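Local coordinates for SecB-like chaperone Rv1957 (PDB 5MTW), which acts as the chaperone of a toxin-antitoxin-chaperone system, keeping the HigA1 antitoxin from aggregating so that the HigB1 toxin can be neutralised, at residues Q27-R32 against L111-L116; L33-A38 against D105-A110; L54-A59 against V72-H77; A139-I144 against L160-L165. All coordinates share one frame; numbering follows the deposited sequence.

Within one antiparallel sheet backed by a long helix, the chemistry of each contact follows its place. Interactions 1 and 2 hold the same two strands, 26-40 and 99-114; each has a beta bulge and an arginine-carboxylate bridge. Interaction 2 is the more buried, and its strand 33-38 itself pairs with the third subunit, carrying the sheet on; interaction 1 meets the second subunit and more of the bound peptide. Interaction 3 is the hairpin at the other edge of the sheet within the chain, regular in its bonding and partly exposed. Interaction 4, also buried, joins helix 125-154 to the following segment, mainly through one tyrosine. Leu140 and Ile144 of that helix pack on interactions 2 and 3.

Interaction 1 of 4, residues Q27-R32 against L111-L116; sequences QIRDIR and LFDYHL
Arg29 reaches from strand 27-32 to Asp113 on the neighbouring antiparallel strand. Its CB lies 3.7 Å from Leu111 O and 4.2 Å from Leu111 CG. CG, anti to the carbonyl carbon (chi1 -66°), comes within 3.6 Å of Asp113 OD2, and CD passes the same carboxylate. At the tip, NE and NH2 both grip one oxygen: NE donates to Asp113 OD1 at 3.0 Å and NH2 to the same atom at 3.1 Å. OD1 sits almost in the guanidinium plane, yet the two flat groups are turned 62° apart, and NE meets OD1 on its syn side, 32° out of the carboxylate plane. Gln27 CG lies over one guanidinium face. The reach starts from a classic beta bulge, in which Arg29 and Asp30 both face Leu111; Arg29 N donates to Leu111 O and Leu111 N to Asp30 O. On the face of Ile28 and Phe112 the contact is apolar: Ile28 CG1 lies over the Phe112 ring, 3.9 Å from Phe112 CE2. On the Leu111 side, Asp30 OD2 is hydrogen-bonded to an aromatic side chain of the bound peptide and salt-bridged to a basic one, and an aromatic side chain of the peptide packs on Leu111.

Interaction 2 of 4, residues L33-A38 against D105-A110; sequences LLRTQA and DFEFAA
A second beta bulge, between the Leu33-Phe108 and Arg35-Glu107 pairs, marks this part of the antiparallel pairing of strands 26-40 and 99-114. Leu34 N donates to Glu107 O and Glu107 N to Arg35 O, so the bulged strand stays bonded through both backbone groups of Glu107. Arg35 carries the polar face. Its CG lies between the backbone N and the carbonyl carbon (chi1 50°), and the chain then runs extended to NE. The guanidinium lies across Glu107, whose CB sits 3.7 Å above the centre of its plane. Two salt bridges follow: NE to Glu107 OE1 at 3.2 Å, a weak bond, and NH1 to Asp105 OD2 at 3.0 Å. NH1 also makes a weak but nearly straight bond (168°) to Asp105 OD1, which lies in the guanidinium plane. One water accepts from NH1 and donates to Asp105 O. Beside this network, Leu34 CG packs on Ala109 CB at 3.8 Å. On the opposite face Leu33 CD1 lies over the Phe108 ring, 3.9 Å from its centroid, in a CH-pi contact, and Thr36 OG1 is hydrogen-bonded to Tyr147 OH of helix 125-154. Residues 35-38 also pair with a strand of the third subunit. Asp105 and Glu107 probably offset the charge of Arg35, while Arg73, itself bridged to Asp61, shares Glu107 through OE2.

Interaction 3 of 4, residues L54-A59 against V72-H77; sequences LEFEPA and VRISCH
Phe56 meets Ile74 and Cys76 on the helix-facing side of the two strands. Ile74 CG2 touches the ring at its edge, 3.9 Å from Phe56 CD2. Cys76 SG, set anti to its carbonyl carbon (chi1 -50°), is thereby placed 4.0 Å from the same Phe56 CD2, an oblique sulfur-aromatic contact. Nearby, Leu54 CD1 lies 3.3 Å from His77 O and also packs on Cys76 CB. On the other face Ala59 CB lies 3.5 Å above the Arg73 guanidinium plane, toward its rim. Arg73 NE bridges Asp61, which probably sets where that face lies. Behind these contacts is an unbroken backbone pairing: Glu55 with His77, Glu57 with Ser75 and Ala59 with Arg73 each exchange two hydrogen bonds, among them Glu57 N to Ser75 O at 2.6 Å. Further out, Tyr141 and Ile144 of helix 125-154 pack against Phe56 and Cys76 respectively. The arrangement is that of a regular beta hairpin, strands 50-62 and 69-82, one of whose faces carries the helix.

Interaction 4 of 4, residues A139-I144 against L160-L165; sequences ALYPYI and LTLEIL
Tyr141 projects from helix 125-154, kinked at Pro142 and Tyr143, toward the irregular segment 160-165, with the nearest CA atoms, those of Tyr141 and Leu165, 8.1 Å apart. The segment after the helix runs back past it, while Leu140 and Ile144 of the helix lie on the antiparallel sheet of this SecB-like chaperone. Tyr141 CG is anti to the backbone N (chi1 -177°), which sends the ring out toward segment 160-165. There its hydroxyl donates a short hydrogen bond, 2.5 Å from Tyr141 OH to Glu163 O, in the plane of that carbonyl, pinning the irregular segment to the helix. Leu162 CB lies 3.4 Å from Tyr141 OH, and Leu162 CD1 reaches Ile144 CG2 at 4.3 Å. Around them, Leu162 also packs on Tyr52 and Leu54, and Tyr52 takes the Glu163 carboxylate in a hydrogen bond. Leu165 crosses the tyrosine at about a right angle, its CD1 lying over one ring face, offset toward the rim and 3.3 Å from Tyr141 CE1.

Interaction 1 of 4, residues Q27-R32 against L111-L116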
loop_
_atom_site.group_PDB
_atom_site.type_symbol
_atom_site.label_atom_id
_atom_site.label_comp_id
_atom_site.label_asym_id
_atom_site.label_seq_id
_atom_site.Cartn_x
_atom_site.Cartn_y
_atom_site.Cartn_z
ATOM N N GLN A 27 -5.905 -7.195 24.130
ATOM C CA GLN A 27 -4.810 -6.551 23.426
ATOM C C GLN A 27 -4.824 -6.965 21.928
ATOM O O GLN A 27 -5.038 -8.136 21.587
ATOM C CB GLN A 27 -3.492 -6.841 24.117
ATOM C CG GLN A 27 -2.315 -6.030 23.563
ATOM C CD GLN A 27 -2.588 -4.542 23.520
ATOM O OE1 GLN A 27 -3.111 -3.997 22.545
ATOM N NE2 GLN A 27 -2.285 -3.882 24.619
ATOM N N ILE A 28 -4.700 -5.984 21.040
ATOM C CA ILE A 28 -4.578 -6.276 19.574
ATOM C C ILE A 28 -3.187 -6.863 19.246
ATOM O O ILE A 28 -2.189 -6.410 19.800
ATOM C CB ILE A 28 -4.883 -5.036 18.694
ATOM C CG1 ILE A 28 -5.110 -5.444 17.215
ATOM C CG2 ILE A 28 -3.784 -4.011 18.839
ATOM C CD1 ILE A 28 -5.904 -4.398 16.442
ATOM N N ARG A 29 -3.124 -7.871 18.354
ATOM C CA ARG A 29 -1.832 -8.535 18.046
ATOM C C ARG A 29 -1.449 -8.360 16.610
ATOM O O ARG A 29 -0.341 -8.060 16.338
ATOM C CB ARG A 29 -1.837 -9.981 18.391
ATOM C CG ARG A 29 -1.939 -10.238 19.856
ATOM C CD ARG A 29 -0.950 -9.398 20.648
ATOM N NE ARG A 29 -1.130 -9.657 22.057
ATOM C CZ ARG A 29 -0.345 -9.221 23.013
ATOM N NH1 ARG A 29 0.687 -8.433 22.744
ATOM N NH2 ARG A 29 -0.610 -9.584 24.239
ATOM N N ASP A 30 -2.410 -8.463 15.669
ATOM C CA ASP A 30 -2.077 -8.446 14.250
ATOM C C ASP A 30 -3.349 -8.209 13.405
ATOM O O ASP A 30 -4.439 -8.323 13.877
ATOM C CB ASP A 30 -1.425 -9.745 13.910
ATOM C CG ASP A 30 -0.528 -9.707 12.640
ATOM O OD1 ASP A 30 -0.228 -8.684 12.021
ATOM O OD2 ASP A 30 -0.095 -10.819 12.309
ATOM N N ILE A 31 -3.124 -7.902 12.150
ATOM C CA ILE A 31 -4.164 -7.623 11.159
ATOM C C ILE A 31 -3.748 -8.312 9.867
ATOM O O ILE A 31 -2.571 -8.395 9.515
ATOM C CB ILE A 31 -4.321 -6.105 10.964
ATOM C CG1 ILE A 31 -5.077 -5.532 12.228
ATOM C CG2 ILE A 31 -5.174 -5.849 9.734
ATOM C CD1 ILE A 31 -4.700 -4.167 12.628
ATOM N N ARG A 32 -4.693 -8.922 9.207
ATOM C CA ARG A 32 -4.381 -9.460 7.903
ATOM C C ARG A 32 -5.633 -9.351 6.963
ATOM O O ARG A 32 -6.780 -9.374 7.402
ATOM C CB ARG A 32 -3.851 -10.915 7.999
ATOM C CG ARG A 32 -4.941 -11.949 8.338
ATOM C CD ARG A 32 -4.443 -13.417 8.273
ATOM N NE ARG A 32 -5.413 -14.376 8.818
ATOM C CZ ARG A 32 -5.403 -15.704 8.668
ATOM N NH1 ARG A 32 -4.479 -16.305 7.969
ATOM N NH2 ARG A 32 -6.358 -16.430 9.246
ATOM N N LEU A 111 -6.604 -9.856 15.032
ATOM C CA LEU A 111 -6.312 -10.891 16.053
ATOM C C LEU A 111 -6.092 -10.171 17.412
ATOM O O LEU A 111 -5.341 -9.221 17.470
ATOM C CB LEU A 111 -5.032 -11.613 15.692
ATOM C CG LEU A 111 -4.526 -12.697 16.696
ATOM C CD1 LEU A 111 -5.625 -13.737 16.920
ATOM C CD2 LEU A 111 -3.245 -13.355 16.233
ATOM N N PHE A 112 -6.813 -10.591 18.442
ATOM C CA PHE A 112 -6.666 -10.038 19.747
ATOM C C PHE A 112 -6.457 -11.188 20.702
ATOM O O PHE A 112 -6.939 -12.319 20.462
ATOM C CB PHE A 112 -7.938 -9.363 20.233
ATOM C CG PHE A 112 -8.370 -8.204 19.406
ATOM C CD1 PHE A 112 -9.062 -8.423 18.241
ATOM C CD2 PHE A 112 -8.103 -6.902 19.800
ATOM C CE1 PHE A 112 -9.504 -7.367 17.472
ATOM C CE2 PHE A 112 -8.555 -5.846 19.069
ATOM C CZ PHE A 112 -9.229 -6.068 17.853
ATOM N N ASP A 113 -5.813 -10.890 21.801
ATOM C CA ASP A 113 -5.908 -11.817 22.894
ATOM C C ASP A 113 -6.173 -11.051 24.219
ATOM O O ASP A 113 -6.258 -9.783 24.245
ATOM C CB ASP A 113 -4.774 -12.827 22.871
ATOM C CG ASP A 113 -3.403 -12.191 22.893
ATOM O OD1 ASP A 113 -3.249 -11.146 23.539
ATOM O OD2 ASP A 113 -2.477 -12.782 22.275
ATOM N N TYR A 114 -6.451 -11.815 25.271
ATOM C CA TYR A 114 -6.694 -11.218 26.603
ATOM C C TYR A 114 -6.199 -12.108 27.766
ATOM O O TYR A 114 -5.901 -13.282 27.588
ATOM C CB TYR A 114 -8.171 -10.935 26.765
ATOM C CG TYR A 114 -9.011 -12.184 26.680
ATOM C CD1 TYR A 114 -9.236 -13.000 27.819
ATOM C CD2 TYR A 114 -9.541 -12.594 25.471
ATOM C CE1 TYR A 114 -9.977 -14.168 27.725
ATOM C CE2 TYR A 114 -10.299 -13.732 25.369
ATOM C CZ TYR A 114 -10.499 -14.521 26.477
ATOM O OH TYR A 114 -11.289 -15.602 26.318
ATOM N N HIS A 115 -6.113 -11.491 28.947
ATOM C CA HIS A 115 -5.629 -12.093 30.225
ATOM C C HIS A 115 -6.769 -11.969 31.230
ATOM O O HIS A 115 -7.229 -10.860 31.469
ATOM C CB HIS A 115 -4.408 -11.307 30.755
ATOM N N LEU A 116 -7.273 -13.074 31.769
ATOM C CA LEU A 116 -8.537 -13.026 32.556
ATOM C C LEU A 116 -8.292 -12.522 33.991
ATOM O O LEU A 116 -7.385 -12.977 34.687
ATOM C CB LEU A 116 -9.292 -14.378 32.558
#

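Interaction 2 of 4, residues L33-A38 against D105-A110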
loop_
_atom_site.group_PDB
_atom_site.type_symbol
_atom_site.label_atom_id
_atom_site.label_comp_id
_atom_site.label_asym_id
_atom_site.label_seq_id
_atom_site.Cartn_x
_atom_site.Cartn_y
_atom_site.Cartn_z
ATOM N N LEU A 33 -5.327 -9.318 5.686
ATOM C CA LEU A 33 -6.290 -9.571 4.663
ATOM C C LEU A 33 -6.545 -11.101 4.604
ATOM O O LEU A 33 -5.600 -11.847 4.436
ATOM C CB LEU A 33 -5.778 -8.965 3.349
ATOM C CG LEU A 33 -6.704 -9.187 2.109
ATOM C CD1 LEU A 33 -7.909 -8.234 2.114
ATOM C CD2 LEU A 33 -5.908 -9.012 0.851
ATOM N N LEU A 34 -7.801 -11.543 4.626
ATOM C CA LEU A 34 -8.154 -12.974 4.488
ATOM C C LEU A 34 -8.382 -13.384 3.070
ATOM O O LEU A 34 -8.010 -14.458 2.674
ATOM C CB LEU A 34 -9.455 -13.303 5.294
ATOM C CG LEU A 34 -9.355 -13.265 6.844
ATOM C CD1 LEU A 34 -10.684 -13.568 7.588
ATOM C CD2 LEU A 34 -8.299 -14.255 7.337
ATOM N N ARG A 35 -9.100 -12.529 2.310
ATOM C CA ARG A 35 -9.478 -12.783 1.004
ATOM C C ARG A 35 -9.856 -11.499 0.306
ATOM O O ARG A 35 -10.379 -10.574 0.910
ATOM C CB ARG A 35 -10.703 -13.723 0.879
ATOM C CG ARG A 35 -11.897 -13.302 1.764
ATOM C CD ARG A 35 -13.116 -14.250 1.543
ATOM N NE ARG A 35 -14.268 -13.753 2.294
ATOM C CZ ARG A 35 -15.086 -12.734 1.949
ATOM N NH1 ARG A 35 -14.944 -11.984 0.859
ATOM N NH2 ARG A 35 -16.046 -12.397 2.762
ATOM N N THR A 36 -9.761 -11.595 -1.000
ATOM C CA THR A 36 -10.197 -10.521 -1.934
ATOM C C THR A 36 -10.627 -11.000 -3.346
ATOM O O THR A 36 -10.161 -11.980 -3.845
ATOM C CB THR A 36 -9.116 -9.418 -2.009
ATOM O OG1 THR A 36 -9.648 -8.360 -2.803
ATOM C CG2 THR A 36 -7.821 -9.910 -2.515
ATOM N N GLN A 37 -11.526 -10.270 -3.988
ATOM C CA GLN A 37 -11.946 -10.581 -5.332
ATOM C C GLN A 37 -12.439 -9.246 -5.917
ATOM O O GLN A 37 -13.201 -8.560 -5.275
ATOM C CB GLN A 37 -13.101 -11.581 -5.319
ATOM C CG GLN A 37 -13.537 -11.996 -6.700
ATOM C CD GLN A 37 -14.593 -13.115 -6.624
ATOM O OE1 GLN A 37 -14.278 -14.236 -6.269
ATOM N NE2 GLN A 37 -15.827 -12.806 -6.965
ATOM N N ALA A 38 -11.901 -8.868 -7.032
ATOM C CA ALA A 38 -12.341 -7.626 -7.690
ATOM C C ALA A 38 -12.133 -7.624 -9.197
ATOM O O ALA A 38 -11.292 -8.340 -9.713
ATOM C CB ALA A 38 -11.522 -6.501 -7.074
ATOM N N ASP A 105 -15.100 -7.632 -3.365
ATOM C CA ASP A 105 -15.546 -8.298 -2.148
ATOM C C ASP A 105 -14.285 -8.806 -1.440
ATOM O O ASP A 105 -13.491 -9.549 -2.030
ATOM C CB ASP A 105 -16.512 -9.439 -2.478
ATOM C CG ASP A 105 -16.833 -10.322 -1.250
ATOM O OD1 ASP A 105 -17.170 -9.835 -0.104
ATOM O OD2 ASP A 105 -16.756 -11.543 -1.445
ATOM N N PHE A 106 -14.051 -8.283 -0.255
ATOM C CA PHE A 106 -12.886 -8.639 0.497
ATOM C C PHE A 106 -13.164 -8.712 2.003
ATOM O O PHE A 106 -14.137 -8.129 2.503
ATOM C CB PHE A 106 -11.745 -7.657 0.141
ATOM C CG PHE A 106 -12.038 -6.233 0.483
ATOM C CD1 PHE A 106 -12.753 -5.437 -0.376
ATOM C CD2 PHE A 106 -11.663 -5.724 1.676
ATOM C CE1 PHE A 106 -13.049 -4.076 -0.078
ATOM C CE2 PHE A 106 -11.942 -4.403 2.034
ATOM C CZ PHE A 106 -12.630 -3.561 1.141
ATOM N N GLU A 107 -12.252 -9.316 2.755
ATOM C CA GLU A 107 -12.447 -9.398 4.172
ATOM C C GLU A 107 -11.133 -9.302 4.971
ATOM O O GLU A 107 -10.152 -9.912 4.559
ATOM C CB GLU A 107 -13.056 -10.772 4.493
ATOM C CG GLU A 107 -13.479 -10.922 5.926
ATOM C CD GLU A 107 -14.107 -12.303 6.196
ATOM O OE1 GLU A 107 -13.931 -13.225 5.402
ATOM O OE2 GLU A 107 -14.832 -12.429 7.210
ATOM N N PHE A 108 -11.108 -8.403 5.945
ATOM C CA PHE A 108 -10.007 -8.194 6.820
ATOM C C PHE A 108 -10.261 -8.887 8.179
ATOM O O PHE A 108 -11.416 -9.075 8.639
ATOM C CB PHE A 108 -9.732 -6.667 7.009
ATOM C CG PHE A 108 -8.842 -6.071 5.904
ATOM C CD1 PHE A 108 -7.460 -6.108 6.027
ATOM C CD2 PHE A 108 -9.382 -5.510 4.724
ATOM C CE1 PHE A 108 -6.610 -5.615 4.996
ATOM C CE2 PHE A 108 -8.560 -5.021 3.713
ATOM C CZ PHE A 108 -7.182 -5.003 3.886
ATOM N N ALA A 109 -9.161 -9.241 8.829
ATOM C CA ALA A 109 -9.174 -9.818 10.123
ATOM C C ALA A 109 -8.201 -9.159 11.038
ATOM O O ALA A 109 -7.101 -8.886 10.577
ATOM C CB ALA A 109 -8.708 -11.228 10.036
ATOM N N ALA A 110 -8.635 -8.947 12.275
ATOM C CA ALA A 110 -7.849 -8.512 13.405
ATOM C C ALA A 110 -7.815 -9.579 14.581
ATOM O O ALA A 110 -8.850 -10.106 15.058
ATOM C CB ALA A 110 -8.312 -7.126 13.883
HETATM O O HOH W 1 -13.309 -12.157 -1.370
#

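Interaction 3 of 4, residues L54-A59 against V72-H77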
loop_
_atom_site.group_PDB
_atom_site.type_symbol
_atom_site.label_atom_id
_atom_site.label_comp_id
_atom_site.label_asym_id
_atom_site.label_seq_id
_atom_site.Cartn_x
_atom_site.Cartn_y
_atom_site.Cartn_z
ATOM N N LEU A 54 -20.932 0.706 -0.346
ATOM C CA LEU A 54 -20.004 -0.112 0.498
ATOM C C LEU A 54 -20.748 -0.724 1.699
ATOM O O LEU A 54 -21.153 -0.021 2.598
ATOM C CB LEU A 54 -18.811 0.705 0.972
ATOM C CG LEU A 54 -17.724 -0.071 1.741
ATOM C CD1 LEU A 54 -17.235 -1.331 1.068
ATOM C CD2 LEU A 54 -16.518 0.810 2.109
ATOM N N GLU A 55 -20.914 -2.032 1.679
ATOM C CA GLU A 55 -21.671 -2.786 2.670
ATOM C C GLU A 55 -20.548 -3.436 3.504
ATOM O O GLU A 55 -19.586 -3.948 2.909
ATOM C CB GLU A 55 -22.477 -3.891 2.009
ATOM C CG GLU A 55 -23.261 -4.709 3.022
ATOM C CD GLU A 55 -23.969 -5.912 2.430
ATOM O OE1 GLU A 55 -23.747 -6.203 1.229
ATOM O OE2 GLU A 55 -24.758 -6.557 3.171
ATOM N N PHE A 56 -20.663 -3.384 4.831
ATOM C CA PHE A 56 -19.743 -4.067 5.741
ATOM C C PHE A 56 -20.507 -5.163 6.482
ATOM O O PHE A 56 -21.678 -4.984 6.802
ATOM C CB PHE A 56 -19.265 -3.123 6.795
ATOM C CG PHE A 56 -18.551 -1.901 6.277
ATOM C CD1 PHE A 56 -19.266 -0.787 5.830
ATOM C CD2 PHE A 56 -17.177 -1.849 6.249
ATOM C CE1 PHE A 56 -18.619 0.370 5.388
ATOM C CE2 PHE A 56 -16.500 -0.691 5.796
ATOM C CZ PHE A 56 -17.233 0.425 5.363
ATOM N N GLU A 57 -19.866 -6.269 6.824
ATOM C CA GLU A 57 -20.519 -7.258 7.691
ATOM C C GLU A 57 -19.456 -7.730 8.725
ATOM O O GLU A 57 -18.481 -8.367 8.347
ATOM C CB GLU A 57 -21.124 -8.393 6.843
ATOM C CG GLU A 57 -22.194 -9.293 7.485
ATOM C CD GLU A 57 -23.261 -8.550 8.284
ATOM O OE1 GLU A 57 -24.034 -7.726 7.720
ATOM O OE2 GLU A 57 -23.336 -8.824 9.502
ATOM N N PRO A 58 -19.617 -7.340 9.995
ATOM C CA PRO A 58 -18.722 -7.779 11.059
ATOM C C PRO A 58 -18.995 -9.193 11.634
ATOM O O PRO A 58 -20.099 -9.697 11.582
ATOM C CB PRO A 58 -18.862 -6.681 12.131
ATOM C CG PRO A 58 -19.965 -5.821 11.695
ATOM C CD PRO A 58 -20.639 -6.397 10.505
ATOM N N ALA A 59 -17.964 -9.851 12.163
ATOM C CA ALA A 59 -18.141 -11.155 12.717
ATOM C C ALA A 59 -17.030 -11.313 13.725
ATOM O O ALA A 59 -16.028 -10.582 13.680
ATOM C CB ALA A 59 -18.120 -12.189 11.612
ATOM N N VAL A 72 -11.585 -10.634 15.083
ATOM C CA VAL A 72 -12.635 -9.761 14.523
ATOM C C VAL A 72 -12.452 -9.698 13.034
ATOM O O VAL A 72 -11.322 -9.389 12.540
ATOM C CB VAL A 72 -12.599 -8.326 15.103
ATOM C CG1 VAL A 72 -13.692 -7.459 14.444
ATOM C CG2 VAL A 72 -12.819 -8.437 16.597
ATOM N N ARG A 73 -13.530 -10.007 12.297
ATOM C CA ARG A 73 -13.516 -10.017 10.846
ATOM C C ARG A 73 -14.544 -9.003 10.344
ATOM O O ARG A 73 -15.672 -8.891 10.894
ATOM C CB ARG A 73 -13.869 -11.425 10.257
ATOM C CG ARG A 73 -12.883 -12.516 10.464
ATOM C CD ARG A 73 -13.281 -13.789 9.700
ATOM N NE ARG A 73 -14.258 -14.553 10.459
ATOM C CZ ARG A 73 -15.537 -14.744 10.108
ATOM N NH1 ARG A 73 -16.016 -14.269 8.954
ATOM N NH2 ARG A 73 -16.335 -15.433 10.940
ATOM N N ILE A 74 -14.157 -8.254 9.338
ATOM C CA ILE A 74 -15.116 -7.419 8.597
ATOM C C ILE A 74 -15.044 -7.769 7.121
ATOM O O ILE A 74 -13.963 -7.692 6.487
ATOM C CB ILE A 74 -14.923 -5.899 8.844
ATOM C CG1 ILE A 74 -15.063 -5.665 10.367
ATOM C CG2 ILE A 74 -15.958 -5.099 8.042
ATOM C CD1 ILE A 74 -14.692 -4.300 10.811
ATOM N N SER A 75 -16.189 -8.271 6.666
ATOM C CA SER A 75 -16.476 -8.580 5.244
ATOM C C SER A 75 -17.026 -7.316 4.555
ATOM O O SER A 75 -17.833 -6.594 5.157
ATOM C CB SER A 75 -17.488 -9.757 5.157
ATOM O OG SER A 75 -17.695 -10.112 3.814
ATOM N N CYS A 76 -16.479 -6.962 3.392
ATOM C CA CYS A 76 -16.866 -5.753 2.680
ATOM C C CYS A 76 -17.308 -6.079 1.240
ATOM O O CYS A 76 -16.687 -6.950 0.539
ATOM C CB CYS A 76 -15.721 -4.765 2.624
ATOM S SG CYS A 76 -14.962 -4.451 4.208
ATOM N N HIS A 77 -18.277 -5.312 0.761
ATOM C CA HIS A 77 -18.733 -5.398 -0.654
ATOM C C HIS A 77 -18.765 -3.946 -1.218
ATOM O O HIS A 77 -19.466 -3.074 -0.717
ATOM C CB HIS A 77 -20.085 -6.152 -0.841
ATOM C CG HIS A 77 -20.380 -6.402 -2.301
ATOM N ND1 HIS A 77 -19.791 -7.428 -3.015
ATOM C CD2 HIS A 77 -21.098 -5.690 -3.208
ATOM C CE1 HIS A 77 -20.172 -7.373 -4.278
ATOM N NE2 HIS A 77 -20.958 -6.322 -4.420
#

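Interaction 4 of 4, residues A139-I144 against L160-L165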
loop_
_atom_site.group_PDB
_atom_site.type_symbol
_atom_site.label_atom_id
_atom_site.label_comp_id
_atom_site.label_asym_id
_atom_site.label_seq_id
_atom_site.Cartn_x
_atom_site.Cartn_y
_atom_site.Cartn_z
ATOM N N ALA A 139 -10.701 -0.270 14.678
ATOM C CA ALA A 139 -9.305 -0.639 14.422
ATOM C C ALA A 139 -9.057 -1.030 12.938
ATOM O O ALA A 139 -7.970 -0.795 12.311
ATOM C CB ALA A 139 -8.944 -1.809 15.314
ATOM N N LEU A 140 -10.037 -1.722 12.417
ATOM C CA LEU A 140 -9.954 -2.329 11.087
ATOM C C LEU A 140 -10.301 -1.317 9.989
ATOM O O LEU A 140 -9.802 -1.401 8.882
ATOM C CB LEU A 140 -10.896 -3.534 10.962
ATOM C CG LEU A 140 -10.361 -4.870 11.545
ATOM C CD1 LEU A 140 -11.453 -5.951 11.581
ATOM C CD2 LEU A 140 -9.179 -5.270 10.656
ATOM N N TYR A 141 -11.175 -0.361 10.280
ATOM C CA TYR A 141 -11.619 0.562 9.276
ATOM C C TYR A 141 -10.488 1.238 8.500
ATOM O O TYR A 141 -10.574 1.325 7.288
ATOM C CB TYR A 141 -12.645 1.607 9.828
ATOM C CG TYR A 141 -13.155 2.510 8.743
ATOM C CD1 TYR A 141 -14.149 2.092 7.886
ATOM C CD2 TYR A 141 -12.666 3.778 8.581
ATOM C CE1 TYR A 141 -14.612 2.907 6.891
ATOM C CE2 TYR A 141 -13.122 4.608 7.570
ATOM C CZ TYR A 141 -14.106 4.161 6.724
ATOM O OH TYR A 141 -14.695 4.918 5.781
ATOM N N PRO A 142 -9.392 1.659 9.191
ATOM C CA PRO A 142 -8.334 2.347 8.392
ATOM C C PRO A 142 -7.629 1.413 7.372
ATOM O O PRO A 142 -7.230 1.829 6.309
ATOM C CB PRO A 142 -7.363 2.840 9.467
ATOM C CG PRO A 142 -8.223 3.066 10.641
ATOM C CD PRO A 142 -9.304 2.002 10.615
ATOM N N TYR A 143 -7.608 0.110 7.667
ATOM C CA TYR A 143 -7.012 -0.827 6.780
ATOM C C TYR A 143 -7.874 -1.082 5.572
ATOM O O TYR A 143 -7.414 -1.351 4.416
ATOM C CB TYR A 143 -6.798 -2.172 7.470
ATOM C CG TYR A 143 -5.722 -2.072 8.522
ATOM C CD1 TYR A 143 -6.032 -1.597 9.794
ATOM C CD2 TYR A 143 -4.414 -2.453 8.253
ATOM C CE1 TYR A 143 -5.050 -1.480 10.797
ATOM C CE2 TYR A 143 -3.427 -2.359 9.245
ATOM C CZ TYR A 143 -3.748 -1.877 10.514
ATOM O OH TYR A 143 -2.742 -1.817 11.495
ATOM N N ILE A 144 -9.152 -0.962 5.836
ATOM C CA ILE A 144 -10.165 -1.144 4.799
ATOM C C ILE A 144 -10.114 0.041 3.842
ATOM O O ILE A 144 -10.138 -0.117 2.696
ATOM C CB ILE A 144 -11.607 -1.309 5.356
ATOM C CG1 ILE A 144 -11.787 -2.728 5.953
ATOM C CG2 ILE A 144 -12.635 -1.079 4.256
ATOM C CD1 ILE A 144 -12.965 -2.888 6.941
ATOM N N LEU A 160 -10.508 6.065 -5.022
ATOM C CA LEU A 160 -11.534 6.224 -4.052
ATOM C C LEU A 160 -10.934 6.286 -2.647
ATOM O O LEU A 160 -10.313 5.307 -2.173
ATOM C CB LEU A 160 -12.470 5.029 -4.033
ATOM C CG LEU A 160 -13.571 5.101 -2.979
ATOM C CD1 LEU A 160 -14.269 6.447 -3.123
ATOM C CD2 LEU A 160 -14.574 4.046 -3.283
ATOM N N THR A 161 -11.125 7.432 -2.000
ATOM C CA THR A 161 -10.720 7.574 -0.597
ATOM C C THR A 161 -11.957 7.619 0.317
ATOM O O THR A 161 -12.699 8.599 0.310
ATOM C CB THR A 161 -9.812 8.841 -0.412
ATOM O OG1 THR A 161 -8.658 8.686 -1.213
ATOM C CG2 THR A 161 -9.387 8.999 0.979
ATOM N N LEU A 162 -12.205 6.547 1.062
ATOM C CA LEU A 162 -13.372 6.513 1.929
ATOM C C LEU A 162 -13.294 7.659 2.955
ATOM O O LEU A 162 -12.183 8.182 3.289
ATOM C CB LEU A 162 -13.513 5.151 2.607
ATOM C CG LEU A 162 -13.604 3.970 1.686
ATOM C CD1 LEU A 162 -13.750 2.708 2.602
ATOM C CD2 LEU A 162 -14.792 4.179 0.699
ATOM N N GLU A 163 -14.466 8.036 3.413
ATOM C CA GLU A 163 -14.607 9.035 4.467
ATOM C C GLU A 163 -14.001 8.549 5.805
ATOM O O GLU A 163 -13.986 7.338 6.148
ATOM C CB GLU A 163 -16.081 9.389 4.698
ATOM C CG GLU A 163 -16.894 9.456 3.414
ATOM C CD GLU A 163 -17.624 8.107 3.044
ATOM O OE1 GLU A 163 -17.006 6.957 2.784
ATOM O OE2 GLU A 163 -18.888 8.238 3.003
ATOM N N ILE A 164 -13.466 9.490 6.547
ATOM C CA ILE A 164 -13.068 9.221 7.915
ATOM C C ILE A 164 -14.326 8.951 8.801
ATOM O O ILE A 164 -15.186 9.784 8.917
ATOM C CB ILE A 164 -12.212 10.407 8.473
ATOM C CG1 ILE A 164 -11.008 10.649 7.563
ATOM C CG2 ILE A 164 -11.763 10.067 9.855
ATOM C CD1 ILE A 164 -10.057 9.443 7.445
ATOM N N LEU A 165 -14.485 7.753 9.346
ATOM C CA LEU A 165 -15.675 7.461 10.153
ATOM C C LEU A 165 -15.540 8.016 11.557
ATOM O O LEU A 165 -14.533 7.732 12.205
ATOM C CB LEU A 165 -15.955 5.943 10.177
ATOM C CG LEU A 165 -16.472 5.529 8.783
ATOM C CD1 LEU A 165 -17.092 4.130 8.752
ATOM C CD2 LEU A 165 -17.441 6.564 8.162
#